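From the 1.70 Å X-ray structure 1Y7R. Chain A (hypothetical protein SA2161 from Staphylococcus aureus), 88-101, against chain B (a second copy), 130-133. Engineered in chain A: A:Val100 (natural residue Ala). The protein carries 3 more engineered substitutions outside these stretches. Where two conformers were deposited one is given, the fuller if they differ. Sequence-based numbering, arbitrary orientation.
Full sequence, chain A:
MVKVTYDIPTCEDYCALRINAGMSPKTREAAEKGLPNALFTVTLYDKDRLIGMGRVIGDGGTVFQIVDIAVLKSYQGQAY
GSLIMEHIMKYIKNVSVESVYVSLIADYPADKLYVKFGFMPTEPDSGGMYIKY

Chain A (88-101) IMKYIKNVSVESVY
Chain B 130-133: YIKY

How does the chain B strand begin its contact with chain A? The strand, B:Tyr130 to B:Lys132, is extended (phi/psi -151/166, -137/154 and -124/135) and runs antiparallel to the end of the chain A stretch. B:Tyr130 (chi1 79°, p; chi2 105°) points its CA-to-CB bond toward chain A and sets its ring beside that of A:Tyr101 (phi/psi -111/134; chi1 t, chi2 85°). The planes differ by 18°, but the rings are slid apart and barely overlap: the centroids lie 5.6 Å apart, while A:Tyr101 CE1 comes within 3.5 Å of B:Tyr130 CD1. Two broad, flat side chains suit such a side-by-side fit.

What do B:Ile131 and B:Lys132 contribute? The CA-to-CB bond of B:Ile131 points away, yet chi1 65° (p) and chi2 t bring its end back, so that CD1 lies 4.4 Å from SE of A:Met89, a selenomethionine on the helix (m, m, p). B:Ile131 O receives a CA-H...O contact from A:Tyr101 CA at 3.6 Å. B:Lys132 pairs with A:Tyr101 as a non-hydrogen-bonded antiparallel bridge, CA to CA 4.6 Å, with both side chains on the same face of the sheet. Its extended chain (m, t, t, t) lays CG 4.0 Å from A:Tyr101 CD1, at the ring edge, aliphatic carbon against aromatic carbon. B:Lys132 CA also approaches A:Val100 O, at 3.4 Å.

Which atoms fix the register at B:Tyr133? Its backbone makes both hydrogen bonds between the stretches: B:Tyr133 N donates to A:Val100 O at 2.9 Å, and B:Tyr133 O accepts from A:Ser99 N at 2.9 Å, both nearly straight. A type II turn from A:Val97 to A:Val100 presents these groups, with A:Glu98 at -48/130, A:Ser99 at 89/-8, and A:Val100 N bonded to A:Val97 O at 3.0 Å. A:Ser99 OG donates to A:Glu98 O at 2.6 Å.

Where does the B:Tyr133 ring go? With chi1 -77° (m) and chi2 77°, the CA-to-CB bond points toward chain A and the ring lies against A:Ile92 of the helix and A:Ser96 of the following loop; the residue loses 151 Å² of the 493 Å² buried in total. A:Ser96 CB, on a small residue, sits over its face, 3.7 Å from the B:Tyr133 ring centroid and 8° off the ring normal, in a CH-pi contact. Farther along, A:Ile92 CG2 (chi1 m, chi2 t) packs 3.8 Å from B:Tyr133 CZ. The engineered A:Val100 (chi1 173°, t) places CB 4.3 Å from B:Tyr133 CB.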

# COMPACT_ATOMS: atom_id res chain seq x y z
N ILE A 88 -3.98 8.38 12.53
CA ILE A 88 -3.55 8.12 11.15
C ILE A 88 -4.05 9.20 10.19
O ILE A 88 -3.29 9.71 9.35
CB ILE A 88 -3.99 6.71 10.70
CG1 ILE A 88 -3.14 5.66 11.42
CG2 ILE A 88 -3.90 6.54 9.19
CD1 ILE A 88 -3.59 4.27 11.11
N MSE A 89 -5.32 9.59 10.34
CA MSE A 89 -5.91 10.59 9.42
C MSE A 89 -5.29 11.97 9.63
O MSE A 89 -5.17 12.75 8.67
CB MSE A 89 -7.43 10.64 9.55
CG MSE A 89 -8.15 9.39 9.03
SE MSE A 89 -7.55 8.78 7.23
CE MSE A 89 -6.18 7.65 7.70
N LYS A 90 -4.93 12.27 10.88
CA LYS A 90 -4.10 13.45 11.18
C LYS A 90 -2.72 13.48 10.48
O LYS A 90 -2.33 14.51 9.91
CB LYS A 90 -3.99 13.61 12.70
CG LYS A 90 -3.19 14.83 13.11
CD LYS A 90 -3.36 15.11 14.59
CE LYS A 90 -4.28 16.31 14.77
NZ LYS A 90 -5.28 16.39 13.66
N TYR A 91 -2.00 12.36 10.52
CA TYR A 91 -0.73 12.22 9.80
C TYR A 91 -0.93 12.45 8.30
O TYR A 91 -0.24 13.25 7.67
CB TYR A 91 -0.08 10.86 10.07
CG TYR A 91 1.04 10.65 9.10
CD1 TYR A 91 0.84 9.89 7.96
CD2 TYR A 91 2.24 11.32 9.26
CE1 TYR A 91 1.86 9.75 7.01
CE2 TYR A 91 3.27 11.17 8.34
CZ TYR A 91 3.06 10.40 7.21
OH TYR A 91 4.07 10.25 6.28
N ILE A 92 -1.91 11.76 7.72
CA ILE A 92 -2.10 11.84 6.26
C ILE A 92 -2.54 13.26 5.84
O ILE A 92 -2.04 13.78 4.84
CB ILE A 92 -3.07 10.77 5.76
CG1 ILE A 92 -2.48 9.37 6.02
CG2 ILE A 92 -3.35 10.97 4.26
CD1 ILE A 92 -3.45 8.19 5.75
N LYS A 93 -3.39 13.89 6.64
CA LYS A 93 -3.84 15.27 6.35
C LYS A 93 -2.67 16.24 6.25
O LYS A 93 -2.72 17.18 5.44
CB LYS A 93 -4.87 15.75 7.39
CG LYS A 93 -5.27 17.25 7.31
CD LYS A 93 -5.49 17.87 8.70
CE LYS A 93 -4.25 17.68 9.62
NZ LYS A 93 -4.18 18.62 10.78
N ASN A 94 -1.63 16.03 7.04
CA ASN A 94 -0.52 16.97 7.07
C ASN A 94 0.47 16.74 5.91
O ASN A 94 1.35 17.57 5.67
CB ASN A 94 0.22 16.96 8.42
CG ASN A 94 -0.51 17.76 9.53
OD1 ASN A 94 -1.53 17.30 10.10
ND2 ASN A 94 0.05 18.92 9.89
N VAL A 95 0.33 15.62 5.20
CA VAL A 95 1.21 15.29 4.06
C VAL A 95 0.49 15.20 2.69
O VAL A 95 1.12 15.34 1.63
CB VAL A 95 2.05 14.02 4.34
CG1 VAL A 95 2.85 14.17 5.64
CG2 VAL A 95 1.17 12.77 4.41
N SER A 96 -0.82 14.99 2.73
CA SER A 96 -1.61 14.80 1.51
C SER A 96 -1.85 16.12 0.75
O SER A 96 -1.87 17.18 1.35
CB SER A 96 -2.95 14.19 1.91
OG SER A 96 -3.39 13.31 0.91
N VAL A 97 -1.99 16.03 -0.57
CA VAL A 97 -2.34 17.15 -1.42
C VAL A 97 -3.50 16.73 -2.35
O VAL A 97 -3.88 15.55 -2.40
CB VAL A 97 -1.16 17.65 -2.27
CG1 VAL A 97 -0.09 18.24 -1.38
CG2 VAL A 97 -0.58 16.54 -3.15
N GLU A 98 -4.07 17.68 -3.09
CA GLU A 98 -5.05 17.32 -4.12
C GLU A 98 -4.48 16.17 -4.96
O GLU A 98 -3.31 16.25 -5.40
CB GLU A 98 -5.37 18.52 -5.04
CG GLU A 98 -6.04 18.15 -6.41
CD GLU A 98 -5.99 19.29 -7.44
OE1 GLU A 98 -5.42 20.38 -7.16
OE2 GLU A 98 -6.53 19.09 -8.55
N SER A 99 -5.30 15.12 -5.12
CA SER A 99 -5.02 13.90 -5.93
C SER A 99 -4.32 12.77 -5.18
O SER A 99 -4.17 11.68 -5.70
CB SER A 99 -4.32 14.15 -7.28
OG SER A 99 -2.91 14.33 -7.11
N VAL A 100 -3.88 13.02 -3.95
CA VAL A 100 -3.32 11.91 -3.15
C VAL A 100 -4.38 10.84 -2.97
O VAL A 100 -5.52 11.15 -2.66
CB VAL A 100 -2.85 12.42 -1.77
CG1 VAL A 100 -2.40 11.26 -0.86
CG2 VAL A 100 -1.72 13.39 -1.94
N TYR A 101 -3.96 9.59 -3.12
CA TYR A 101 -4.83 8.41 -2.99
C TYR A 101 -4.44 7.65 -1.74
O TYR A 101 -3.24 7.40 -1.50
CB TYR A 101 -4.57 7.52 -4.17
CG TYR A 101 -5.38 6.25 -4.25
CD1 TYR A 101 -6.66 6.24 -4.81
CD2 TYR A 101 -4.83 5.04 -3.82
CE1 TYR A 101 -7.39 5.05 -4.92
CE2 TYR A 101 -5.55 3.84 -3.90
CZ TYR A 101 -6.83 3.87 -4.46
OH TYR A 101 -7.55 2.70 -4.58
N TYR B 130 -11.02 3.08 -0.32
CA TYR B 130 -10.12 4.19 -0.63
C TYR B 130 -10.72 5.54 -0.34
O TYR B 130 -11.93 5.68 -0.15
CB TYR B 130 -9.69 4.12 -2.13
CG TYR B 130 -10.73 4.65 -3.08
CD1 TYR B 130 -10.57 5.90 -3.68
CD2 TYR B 130 -11.91 3.92 -3.35
CE1 TYR B 130 -11.54 6.40 -4.56
CE2 TYR B 130 -12.87 4.42 -4.24
CZ TYR B 130 -12.68 5.67 -4.81
OH TYR B 130 -13.63 6.18 -5.69
N ILE B 131 -9.84 6.54 -0.33
CA ILE B 131 -10.21 7.97 -0.41
C ILE B 131 -9.25 8.67 -1.37
O ILE B 131 -8.11 8.24 -1.54
CB ILE B 131 -10.19 8.66 0.97
CG1 ILE B 131 -8.76 8.69 1.54
CG2 ILE B 131 -11.13 7.97 1.92
CD1 ILE B 131 -8.57 9.31 2.95
N LYS B 132 -9.70 9.77 -1.98
CA LYS B 132 -8.84 10.65 -2.78
C LYS B 132 -8.97 12.06 -2.22
O LYS B 132 -10.10 12.51 -1.96
CB LYS B 132 -9.30 10.68 -4.24
CG LYS B 132 -8.93 9.47 -5.06
CD LYS B 132 -9.52 9.56 -6.46
CE LYS B 132 -9.14 8.32 -7.28
NZ LYS B 132 -9.96 8.22 -8.53
N TYR B 133 -7.85 12.75 -2.05
CA TYR B 133 -7.84 14.13 -1.56
C TYR B 133 -7.96 15.12 -2.71
O TYR B 133 -7.87 14.73 -3.87
CB TYR B 133 -6.51 14.37 -0.84
CG TYR B 133 -6.49 13.77 0.53
CD1 TYR B 133 -6.30 12.40 0.71
CD2 TYR B 133 -6.69 14.57 1.66
CE1 TYR B 133 -6.31 11.83 1.98
CE2 TYR B 133 -6.70 14.00 2.93
CZ TYR B 133 -6.51 12.64 3.07
OH TYR B 133 -6.51 12.06 4.33